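Local coordinates for protein ORF10 (Moritella marina, PDB 6RIW) that probably condenses acyl units during polyunsaturated fatty acid synthesis, as the ketosynthase and chain length factor part of a longer multidomain synthase, at residues G434-G439 with N444-L449; S476-A481 with G842-I847; V141-K146 with E510-V515; V267-R270 with R276-D279. One frame throughout, in Å; residues are numbered along the deposited sequence.

Contact 1. Residues G434-G439 with N444-L449; sequences GVSVFG and NAHLVL
Val435 and Leu447 form a hydrogen-bonded pair in the antiparallel hairpin of strands 432-439 and 443-450, whose segments run at 170° with axes 4.7 Å apart. The backbone ladder has two such rungs. Val435 N to Leu447 O and Leu447 N to Val435 O both measure 2.9 Å; Val437 N to Ala445 O and Ala445 N to Val437 O both measure 3.0 Å. CA-H...O contacts fill the intervals.

The polar side chains lie on the face that also carries Phe438. Ser436 OG and His446 ND1 share a hydrogen bond of 2.8 Å, the hydroxyl at the ring edge near its plane. With CG opposite the backbone N (chi1 -173°), His446 is swung over toward the serine, and its NE2 bonds Tyr315 OH of helix 304-318. Beside it, Asn444 OD1 lies 3.1 Å from Phe438 CD1, amide and ring planes 81° apart, while Asn444 ND2 bonds Asp293.

Apolar contacts occupy the other face: Val437 CG2 on Ala445 CB at 3.9 Å and Val435 CG2 on Leu449 CD1 at 3.8 Å, packed against helices 198-211 and 374-387.

The hairpin thus sits between helix layers, as in the thiolase fold of ketosynthases. With both nitrogens of the buried imidazole hydrogen-bonded, its rotation is probably restricted.

Contact 2. Residues S476-A481 with G842-I847; sequences SHFGSA and GMASII
Phe478 gives up more surface than any other residue here, its ring reaching from the end of strand 469-478 to Ala844 on helix 841-854. The leading atom is CZ, which stands 3.7 Å from Ala844 CB and 3.8 Å from Ala844 CA; CE2 follows at 4.0 Å from Ala844 CA. The far end of the phenyl group therefore rests on the helix backbone as well as on the methyl. A chi1 of -71° puts CG across from the carbonyl carbon and sends the ring from the strand toward the helix. An alanine in place of Phe478 would probably open a gap between strand and helix and deprive Ala844 of its aromatic neighbour.

Ile847, one helical turn after Ala844, presents its CD1 methyl to the strand, 4.4 Å from Ser476 CB, a looser approach than that of the phenyl ring. Phe487 of helix 484-492 meets the Phe478 ring and also touches Ser476 and Ile847, so a third element completes the cluster, and Ala746 of strand 741-752 touches both Phe478 and Ile847.

The backbone behind the phenyl group is pinned by a type II' turn from Phe478 to Ala481, in which Ala481 N bonds Phe478 O at 2.9 Å. Gly479 takes the positive phi of 61° that the turn needs.

No hydrogen bond crosses between the segments. In this second ketosynthase-like part, helix 841-854 here meets strand 469-478 through buried hydrocarbon alone, so the fit at this point probably depends on shape rather than on directional bonds.

Contact 3. Residues V141-K146 with E510-V515; sequences VDNALK and ESNANV
The N-cap of helix 513-519 meets the side of helix 129-148 where Asn512 and Asn514 converge on Asn143, joining the second ketosynthase-like family region to the first. Asn143 OD1 is the shared acceptor. Asn512 ND2 and Asn514 ND2 each donate to it at 3.0 Å, from opposite faces of the Asn143 amide, both tilted by more than 30° from the carbonyl plane. The Asn143 and Asn512 amides lie 21° from coplanar, whereas that of Asn514 is steeply turned against Asn143. A water donates to Asn143 OD1 at 2.9 Å and accepts from Asn514 N at 3.1 Å.

Asn512 serves two roles with one amide: its OD1 takes Val515 N at 2.9 Å on a lone pair in the carbonyl plane, the capping bond, while ND2 turns to the other helix. A chi1 of -172°, CG anti to the backbone N, places the amide for both tasks. Asn143 ND2 bonds Gln139 OE1 and makes a weak bond to Asp142 OD1, whose salt bridge with Lys146 NZ spans 2.8 Å.

A leucine in place of Asn143 would probably leave the ND2 groups of Asn512 and Asn514 without their common acceptor and remove this polar tie between the helices.

Two amide donors and a water on OD1, with ND2 bonded to Gln139, probably hold the Asn143 amide against flipping, making a polar clasp between the two regions.

Contact 4. Residues V267-R270 with R276-D279; sequences VLKR and RDGD
Lys269 NZ is held between two carboxylates, at 2.8 Å from Asp277 OD2 and 2.8 Å from Asp279 OD2, both salt bridges. The two acids use different lone pairs: Asp279 OD2 offers its syn pair, on the side of its other oxygen, and Asp277 OD2 its anti pair. The lysine chain bends at chi3 (68°) and crosses each aspartate at about a right angle. The closeness of CE to Asp279 OD2, 3.3 Å, is a consequence of the salt bridge.

In the next shell, Arg276 grips Asp277 side-on, NE to OD1 at 2.8 Å and NH2 to OD2 at 3.1 Å, with the carboxylate oxygens near the guanidinium plane. Asp277 OD2 thus accepts from both cations, and its negative charge probably eases the approach of Lys269 NZ to Arg276 NH2, 5.2 Å apart. Asp279 OD1 bonds the hydroxyl of Tyr106, to which Lys269 NZ also makes a weak bond, so the second carboxylate is steadied at its other oxygen.

Backbone shape brings the acids together. Gly278, with a phi of 75°, is the turning residue of a Schellman motif at the exit of helix 271-277, and the turn it makes lets Asp277 and Asp279 both point toward the lysine.

The network bridges this short helix, from Lys269 on the strand just before Arg270, its N-cap residue, to the acids at its exit. Strand 259-270 runs between strands 4-12 and 217-224, with helix 198-211 against Leu268 and helix 88-104 against Val267; the salt bridges tie the helix exit back to the end of that strand.

How the contacts relate
From the N terminus, residues 141-146 open contact 3, whose long loop closes only at 510-515. Within that loop two short ones begin and end: contact 4 folds helix 271-277 back on strand 259-270, and contact 1 closes the hairpin of strands 432-439 and 443-450, late in the first ketosynthase region. Both stay inside that region, nearest atoms about 8 Å apart. Contact 2 opens at 476-481, before contact 3 has closed, and closes at 842-847, so the two cross. Contact 2 ties an early strand of the second region to its late helix 841-854; of the four, only contact 3 links the two regions. Contacts 3 and 4 are the most distant pair, their centres 59 Å apart.

Contact 1. Residues G434-G439 with N444-L449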
loop_
_atom_site.group_PDB
_atom_site.type_symbol
_atom_site.label_atom_id
_atom_site.label_comp_id
_atom_site.label_asym_id
_atom_site.label_seq_id
_atom_site.Cartn_x
_atom_site.Cartn_y
_atom_site.Cartn_z
ATOM N N GLY A 434 -26.024 0.490 7.201
ATOM C CA GLY A 434 -24.805 1.232 6.945
ATOM C C GLY A 434 -23.600 0.408 7.360
ATOM O O GLY A 434 -23.694 -0.451 8.240
ATOM N N VAL A 435 -22.461 0.650 6.715
ATOM C CA VAL A 435 -21.187 0.101 7.169
ATOM C C VAL A 435 -20.185 1.243 7.229
ATOM O O VAL A 435 -20.015 1.971 6.240
ATOM C CB VAL A 435 -20.657 -1.019 6.247
ATOM C CG1 VAL A 435 -19.322 -1.555 6.792
ATOM C CG2 VAL A 435 -21.651 -2.138 6.112
ATOM N N SER A 436 -19.527 1.405 8.378
ATOM C CA SER A 436 -18.560 2.471 8.600
ATOM C C SER A 436 -17.176 1.886 8.851
ATOM O O SER A 436 -17.032 0.882 9.562
ATOM C CB SER A 436 -18.967 3.374 9.790
ATOM O OG SER A 436 -20.325 3.782 9.690
ATOM N N VAL A 437 -16.154 2.512 8.266
ATOM C CA VAL A 437 -14.768 2.205 8.610
ATOM C C VAL A 437 -14.002 3.519 8.698
ATOM O O VAL A 437 -14.110 4.371 7.805
ATOM C CB VAL A 437 -14.088 1.224 7.623
ATOM C CG1 VAL A 437 -14.626 -0.181 7.808
ATOM C CG2 VAL A 437 -14.299 1.662 6.164
ATOM N N PHE A 438 -13.253 3.695 9.791
ATOM C CA PHE A 438 -12.521 4.934 10.072
ATOM C C PHE A 438 -11.051 4.597 10.348
ATOM O O PHE A 438 -10.683 4.262 11.478
ATOM C CB PHE A 438 -13.156 5.674 11.247
ATOM C CG PHE A 438 -14.637 5.951 11.081
ATOM C CD1 PHE A 438 -15.143 6.477 9.897
ATOM C CD2 PHE A 438 -15.522 5.704 12.124
ATOM C CE1 PHE A 438 -16.499 6.755 9.751
ATOM C CE2 PHE A 438 -16.872 5.974 11.993
ATOM C CZ PHE A 438 -17.370 6.495 10.805
ATOM N N GLY A 439 -10.206 4.714 9.322
ATOM C CA GLY A 439 -8.829 4.288 9.421
ATOM C C GLY A 439 -7.877 5.336 9.988
ATOM O O GLY A 439 -8.180 6.532 10.014
ATOM N N ASN A 444 -11.938 7.906 6.103
ATOM C CA ASN A 444 -13.280 7.463 6.434
ATOM C C ASN A 444 -14.009 6.953 5.205
ATOM O O ASN A 444 -13.820 7.465 4.093
ATOM C CB ASN A 444 -14.069 8.612 7.051
ATOM C CG ASN A 444 -13.340 9.228 8.215
ATOM O OD1 ASN A 444 -12.927 8.521 9.134
ATOM N ND2 ASN A 444 -13.158 10.547 8.184
ATOM N N ALA A 445 -14.853 5.939 5.417
ATOM C CA ALA A 445 -15.794 5.498 4.398
ATOM C C ALA A 445 -17.078 5.037 5.071
ATOM O O ALA A 445 -17.058 4.488 6.172
ATOM C CB ALA A 445 -15.238 4.357 3.525
ATOM N N HIS A 446 -18.195 5.252 4.385
ATOM C CA HIS A 446 -19.489 4.735 4.815
ATOM C C HIS A 446 -20.227 4.247 3.579
ATOM O O HIS A 446 -20.276 4.952 2.566
ATOM C CB HIS A 446 -20.287 5.825 5.539
ATOM C CG HIS A 446 -21.564 5.334 6.155
ATOM N ND1 HIS A 446 -21.598 4.645 7.354
ATOM C CD2 HIS A 446 -22.855 5.451 5.748
ATOM C CE1 HIS A 446 -22.857 4.359 7.655
ATOM N NE2 HIS A 446 -23.638 4.843 6.701
ATOM N N LEU A 447 -20.749 3.026 3.634
ATOM C CA LEU A 447 -21.501 2.459 2.529
ATOM C C LEU A 447 -22.934 2.223 2.981
ATOM O O LEU A 447 -23.165 1.812 4.123
ATOM C CB LEU A 447 -20.888 1.147 2.046
ATOM C CG LEU A 447 -19.488 1.245 1.441
ATOM C CD1 LEU A 447 -18.976 -0.149 1.101
ATOM C CD2 LEU A 447 -19.513 2.157 0.207
ATOM N N VAL A 448 -23.883 2.503 2.093
ATOM C CA VAL A 448 -25.307 2.301 2.354
ATOM C C VAL A 448 -25.756 1.087 1.553
ATOM O O VAL A 448 -25.637 1.066 0.318
ATOM C CB VAL A 448 -26.129 3.549 1.996
ATOM C CG1 VAL A 448 -27.598 3.347 2.415
ATOM C CG2 VAL A 448 -25.533 4.760 2.672
ATOM N N LEU A 449 -26.232 0.056 2.257
ATOM C CA LEU A 449 -26.607 -1.209 1.650
ATOM C C LEU A 449 -28.093 -1.481 1.870
ATOM O O LEU A 449 -28.661 -1.113 2.904
ATOM C CB LEU A 449 -25.807 -2.370 2.240
ATOM C CG LEU A 449 -24.319 -2.135 2.479
ATOM C CD1 LEU A 449 -23.731 -3.354 3.194
ATOM C CD2 LEU A 449 -23.665 -1.913 1.122
#

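Contact 2. Residues S476-A481 with G842-I847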
loop_
_atom_site.group_PDB
_atom_site.type_symbol
_atom_site.label_atom_id
_atom_site.label_comp_id
_atom_site.label_asym_id
_atom_site.label_seq_id
_atom_site.Cartn_x
_atom_site.Cartn_y
_atom_site.Cartn_z
ATOM N N SER A 476 9.465 18.449 -8.081
ATOM C CA SER A 476 10.247 17.240 -8.294
ATOM C C SER A 476 11.521 17.285 -7.465
ATOM O O SER A 476 12.153 18.336 -7.331
ATOM C CB SER A 476 10.597 17.084 -9.773
ATOM O OG SER A 476 11.393 18.182 -10.202
ATOM N N HIS A 477 11.926 16.127 -6.969
ATOM C CA HIS A 477 13.202 15.974 -6.265
ATOM C C HIS A 477 13.786 14.627 -6.696
ATOM O O HIS A 477 13.436 13.582 -6.136
ATOM C CB HIS A 477 12.977 16.068 -4.765
ATOM C CG HIS A 477 14.240 16.101 -3.969
ATOM N ND1 HIS A 477 14.283 16.573 -2.675
ATOM C CD2 HIS A 477 15.501 15.717 -4.272
ATOM C CE1 HIS A 477 15.517 16.475 -2.216
ATOM N NE2 HIS A 477 16.279 15.960 -3.163
ATOM N N PHE A 478 14.657 14.656 -7.706
ATOM C CA PHE A 478 15.266 13.454 -8.279
ATOM C C PHE A 478 16.774 13.585 -8.143
ATOM O O PHE A 478 17.386 14.448 -8.789
ATOM C CB PHE A 478 14.879 13.282 -9.743
ATOM C CG PHE A 478 13.453 12.903 -9.953
ATOM C CD1 PHE A 478 12.973 11.681 -9.499
ATOM C CD2 PHE A 478 12.591 13.765 -10.616
ATOM C CE1 PHE A 478 11.658 11.313 -9.710
ATOM C CE2 PHE A 478 11.268 13.409 -10.831
ATOM C CZ PHE A 478 10.806 12.171 -10.364
ATOM N N GLY A 479 17.376 12.743 -7.307
ATOM C CA GLY A 479 18.817 12.853 -7.146
ATOM C C GLY A 479 19.150 14.227 -6.605
ATOM O O GLY A 479 18.436 14.772 -5.767
ATOM N N SER A 480 20.222 14.823 -7.117
ATOM C CA SER A 480 20.572 16.167 -6.662
ATOM C C SER A 480 19.764 17.267 -7.350
ATOM O O SER A 480 19.972 18.444 -7.038
ATOM C CB SER A 480 22.076 16.408 -6.872
ATOM O OG SER A 480 22.376 16.243 -8.240
ATOM N N ALA A 481 18.861 16.930 -8.273
ATOM C CA ALA A 481 17.939 17.923 -8.850
ATOM C C ALA A 481 16.777 18.068 -7.878
ATOM O O ALA A 481 15.791 17.333 -7.927
ATOM C CB ALA A 481 17.475 17.507 -10.237
ATOM N N GLY A 842 6.639 6.687 -13.383
ATOM C CA GLY A 842 5.643 7.382 -14.198
ATOM C C GLY A 842 5.615 8.880 -13.960
ATOM O O GLY A 842 5.340 9.657 -14.887
ATOM N N MET A 843 5.902 9.312 -12.728
ATOM C CA MET A 843 5.907 10.746 -12.434
ATOM C C MET A 843 7.094 11.450 -13.096
ATOM O O MET A 843 6.937 12.549 -13.643
ATOM C CB MET A 843 5.916 10.977 -10.921
ATOM C CG MET A 843 5.573 12.404 -10.495
ATOM S SD MET A 843 3.948 12.938 -11.063
ATOM C CE MET A 843 2.895 11.947 -9.976
ATOM N N ALA A 844 8.284 10.840 -13.066
ATOM C CA ALA A 844 9.420 11.420 -13.776
ATOM C C ALA A 844 9.108 11.638 -15.255
ATOM O O ALA A 844 9.436 12.693 -15.815
ATOM C CB ALA A 844 10.663 10.527 -13.635
ATOM N N SER A 845 8.498 10.646 -15.909
ATOM C CA SER A 845 8.182 10.778 -17.336
ATOM C C SER A 845 7.145 11.864 -17.589
ATOM O O SER A 845 7.251 12.619 -18.567
ATOM C CB SER A 845 7.656 9.459 -17.890
ATOM O OG SER A 845 8.603 8.428 -17.728
ATOM N N ILE A 846 6.095 11.903 -16.767
ATOM C CA ILE A 846 5.048 12.912 -16.955
ATOM C C ILE A 846 5.620 14.306 -16.764
ATOM O O ILE A 846 5.346 15.226 -17.552
ATOM C CB ILE A 846 3.872 12.644 -15.999
ATOM C CG1 ILE A 846 3.042 11.460 -16.516
ATOM C CG2 ILE A 846 2.988 13.916 -15.856
ATOM C CD1 ILE A 846 1.922 10.990 -15.540
ATOM N N ILE A 847 6.448 14.491 -15.737
ATOM C CA ILE A 847 6.943 15.838 -15.451
ATOM C C ILE A 847 7.943 16.300 -16.515
ATOM O O ILE A 847 7.888 17.460 -16.959
ATOM C CB ILE A 847 7.538 15.899 -14.037
ATOM C CG1 ILE A 847 6.378 15.793 -13.031
ATOM C CG2 ILE A 847 8.355 17.219 -13.832
ATOM C CD1 ILE A 847 6.812 15.919 -11.579
#

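Contact 3. Residues V141-K146 with E510-V515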
loop_
_atom_site.group_PDB
_atom_site.type_symbol
_atom_site.label_atom_id
_atom_site.label_comp_id
_atom_site.label_asym_id
_atom_site.label_seq_id
_atom_site.Cartn_x
_atom_site.Cartn_y
_atom_site.Cartn_z
ATOM N N VAL A 141 26.394 -7.585 10.595
ATOM C CA VAL A 141 26.478 -7.757 12.053
ATOM C C VAL A 141 27.406 -8.912 12.395
ATOM O O VAL A 141 28.280 -8.790 13.262
ATOM C CB VAL A 141 25.086 -7.973 12.673
ATOM C CG1 VAL A 141 25.216 -8.388 14.179
ATOM C CG2 VAL A 141 24.217 -6.719 12.566
ATOM N N ASP A 142 27.232 -10.053 11.715
ATOM C CA ASP A 142 28.102 -11.206 11.945
ATOM C C ASP A 142 29.572 -10.838 11.807
ATOM O O ASP A 142 30.396 -11.164 12.677
ATOM C CB ASP A 142 27.762 -12.332 10.966
ATOM C CG ASP A 142 28.775 -13.479 11.010
ATOM O OD1 ASP A 142 29.850 -13.369 10.368
ATOM O OD2 ASP A 142 28.490 -14.503 11.682
ATOM N N ASN A 143 29.936 -10.186 10.695
ATOM C CA ASN A 143 31.344 -9.906 10.453
ATOM C C ASN A 143 31.899 -8.892 11.446
ATOM O O ASN A 143 33.073 -8.986 11.825
ATOM C CB ASN A 143 31.557 -9.405 9.035
ATOM C CG ASN A 143 31.175 -10.423 7.977
ATOM O OD1 ASN A 143 31.221 -10.120 6.785
ATOM N ND2 ASN A 143 30.771 -11.629 8.402
ATOM N N ALA A 144 31.088 -7.915 11.860
ATOM C CA ALA A 144 31.538 -6.973 12.884
ATOM C C ALA A 144 31.818 -7.688 14.202
ATOM O O ALA A 144 32.814 -7.397 14.878
ATOM C CB ALA A 144 30.490 -5.879 13.098
ATOM N N LEU A 145 30.935 -8.610 14.597
ATOM C CA LEU A 145 31.141 -9.347 15.843
ATOM C C LEU A 145 32.335 -10.295 15.769
ATOM O O LEU A 145 33.002 -10.516 16.790
ATOM C CB LEU A 145 29.857 -10.103 16.220
ATOM C CG LEU A 145 28.727 -9.184 16.719
ATOM C CD1 LEU A 145 27.394 -9.909 16.937
ATOM C CD2 LEU A 145 29.121 -8.405 17.965
ATOM N N LYS A 146 32.623 -10.874 14.597
ATOM C CA LYS A 146 33.886 -11.594 14.426
ATOM C C LYS A 146 35.078 -10.689 14.731
ATOM O O LYS A 146 36.032 -11.102 15.411
ATOM C CB LYS A 146 34.011 -12.139 13.001
ATOM C CG LYS A 146 33.107 -13.321 12.648
ATOM C CD LYS A 146 33.426 -13.762 11.228
ATOM C CE LYS A 146 33.040 -15.222 10.974
ATOM N NZ LYS A 146 31.550 -15.438 11.053
ATOM N N GLU A 510 28.093 -1.392 1.570
ATOM C CA GLU A 510 28.902 -1.620 0.372
ATOM C C GLU A 510 30.354 -1.955 0.701
ATOM O O GLU A 510 31.089 -2.410 -0.189
ATOM C CB GLU A 510 28.857 -0.384 -0.546
ATOM C CG GLU A 510 29.820 0.724 -0.151
ATOM C CD GLU A 510 29.250 1.688 0.887
ATOM O OE1 GLU A 510 28.214 1.397 1.534
ATOM O OE2 GLU A 510 29.856 2.767 1.061
ATOM N N SER A 511 30.780 -1.735 1.946
ATOM C CA SER A 511 32.135 -2.076 2.364
ATOM C C SER A 511 32.270 -3.526 2.793
ATOM O O SER A 511 33.388 -3.985 3.058
ATOM C CB SER A 511 32.581 -1.169 3.514
ATOM O OG SER A 511 32.069 -1.631 4.757
ATOM N N ASN A 512 31.174 -4.258 2.876
ATOM C CA ASN A 512 31.230 -5.643 3.316
ATOM C C ASN A 512 31.473 -6.536 2.102
ATOM O O ASN A 512 30.621 -6.649 1.214
ATOM C CB ASN A 512 29.952 -6.022 4.050
ATOM C CG ASN A 512 30.059 -7.380 4.692
ATOM O OD1 ASN A 512 29.925 -8.392 4.017
ATOM N ND2 ASN A 512 30.353 -7.408 5.991
ATOM N N ALA A 513 32.632 -7.195 2.080
ATOM C CA ALA A 513 33.006 -7.987 0.921
ATOM C C ALA A 513 32.085 -9.180 0.735
ATOM O O ALA A 513 31.831 -9.582 -0.402
ATOM C CB ALA A 513 34.462 -8.449 1.060
ATOM N N ASN A 514 31.587 -9.770 1.830
ATOM C CA ASN A 514 30.706 -10.927 1.700
ATOM C C ASN A 514 29.352 -10.533 1.104
ATOM O O ASN A 514 28.830 -11.219 0.222
ATOM C CB ASN A 514 30.517 -11.600 3.058
ATOM C CG ASN A 514 31.783 -12.309 3.547
ATOM O OD1 ASN A 514 32.482 -12.946 2.768
ATOM N ND2 ASN A 514 32.088 -12.177 4.838
ATOM N N VAL A 515 28.766 -9.434 1.578
ATOM C CA VAL A 515 27.526 -8.933 0.976
ATOM C C VAL A 515 27.730 -8.636 -0.509
ATOM O O VAL A 515 26.934 -9.047 -1.362
ATOM C CB VAL A 515 27.040 -7.688 1.737
ATOM C CG1 VAL A 515 25.976 -6.925 0.907
ATOM C CG2 VAL A 515 26.489 -8.107 3.110
HETATM O O HOH W 1 32.945 -9.496 4.600
#

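Contact 4. Residues V267-R270 with R276-D279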
loop_
_atom_site.group_PDB
_atom_site.type_symbol
_atom_site.label_atom_id
_atom_site.label_comp_id
_atom_site.label_asym_id
_atom_site.label_seq_id
_atom_site.Cartn_x
_atom_site.Cartn_y
_atom_site.Cartn_z
ATOM N N VAL A 267 -17.717 -9.708 -5.683
ATOM C CA VAL A 267 -17.903 -9.511 -7.121
ATOM C C VAL A 267 -19.069 -8.552 -7.318
ATOM O O VAL A 267 -20.165 -8.795 -6.791
ATOM C CB VAL A 267 -18.178 -10.839 -7.859
ATOM C CG1 VAL A 267 -18.242 -10.583 -9.360
ATOM C CG2 VAL A 267 -17.145 -11.884 -7.518
ATOM N N LEU A 268 -18.836 -7.461 -8.062
ATOM C CA LEU A 268 -19.799 -6.379 -8.238
ATOM C C LEU A 268 -20.198 -6.207 -9.698
ATOM O O LEU A 268 -19.350 -6.246 -10.596
ATOM C CB LEU A 268 -19.233 -5.043 -7.740
ATOM C CG LEU A 268 -18.642 -5.011 -6.335
ATOM C CD1 LEU A 268 -18.137 -3.615 -5.999
ATOM C CD2 LEU A 268 -19.689 -5.457 -5.321
ATOM N N LYS A 269 -21.488 -5.952 -9.931
ATOM C CA LYS A 269 -21.981 -5.593 -11.257
ATOM C C LYS A 269 -23.046 -4.516 -11.111
ATOM O O LYS A 269 -23.669 -4.386 -10.055
ATOM C CB LYS A 269 -22.577 -6.811 -12.006
ATOM C CG LYS A 269 -21.532 -7.836 -12.483
ATOM C CD LYS A 269 -22.201 -9.145 -12.942
ATOM C CE LYS A 269 -23.014 -8.955 -14.225
ATOM N NZ LYS A 269 -23.287 -10.267 -14.913
ATOM N N ARG A 270 -23.230 -3.716 -12.162
ATOM C CA ARG A 270 -24.385 -2.828 -12.196
ATOM C C ARG A 270 -25.653 -3.679 -12.098
ATOM O O ARG A 270 -25.729 -4.764 -12.677
ATOM C CB ARG A 270 -24.374 -1.980 -13.486
ATOM C CG ARG A 270 -23.194 -0.989 -13.563
ATOM C CD ARG A 270 -23.123 -0.220 -14.889
ATOM N NE ARG A 270 -22.923 -1.132 -16.007
ATOM C CZ ARG A 270 -21.742 -1.428 -16.539
ATOM N NH1 ARG A 270 -21.659 -2.302 -17.532
ATOM N NH2 ARG A 270 -20.634 -0.864 -16.076
ATOM N N ARG A 276 -30.300 -8.787 -15.727
ATOM C CA ARG A 276 -30.327 -9.313 -17.090
ATOM C C ARG A 276 -29.671 -10.687 -17.174
ATOM O O ARG A 276 -30.185 -11.589 -17.851
ATOM C CB ARG A 276 -29.646 -8.316 -18.032
ATOM C CG ARG A 276 -29.391 -8.802 -19.456
ATOM C CD ARG A 276 -28.319 -7.953 -20.154
ATOM N NE ARG A 276 -26.983 -8.230 -19.622
ATOM C CZ ARG A 276 -25.942 -7.404 -19.708
ATOM N NH1 ARG A 276 -26.057 -6.238 -20.329
ATOM N NH2 ARG A 276 -24.773 -7.753 -19.177
ATOM N N ASP A 277 -28.554 -10.881 -16.473
ATOM C CA ASP A 277 -27.776 -12.107 -16.606
ATOM C C ASP A 277 -28.196 -13.196 -15.628
ATOM O O ASP A 277 -27.627 -14.291 -15.672
ATOM C CB ASP A 277 -26.274 -11.809 -16.440
ATOM C CG ASP A 277 -25.736 -10.856 -17.512
ATOM O OD1 ASP A 277 -26.313 -10.802 -18.613
ATOM O OD2 ASP A 277 -24.735 -10.149 -17.257
ATOM N N GLY A 278 -29.168 -12.935 -14.756
ATOM C CA GLY A 278 -29.654 -13.965 -13.853
ATOM C C GLY A 278 -28.734 -14.293 -12.695
ATOM O O GLY A 278 -28.737 -15.429 -12.207
ATOM N N ASP A 279 -27.935 -13.330 -12.246
ATOM C CA ASP A 279 -27.018 -13.567 -11.143
ATOM C C ASP A 279 -27.768 -13.635 -9.815
ATOM O O ASP A 279 -28.840 -13.057 -9.647
ATOM C CB ASP A 279 -25.960 -12.461 -11.085
ATOM C CG ASP A 279 -25.184 -12.331 -12.381
ATOM O OD1 ASP A 279 -24.825 -13.377 -12.964
ATOM O OD2 ASP A 279 -24.927 -11.192 -12.824
#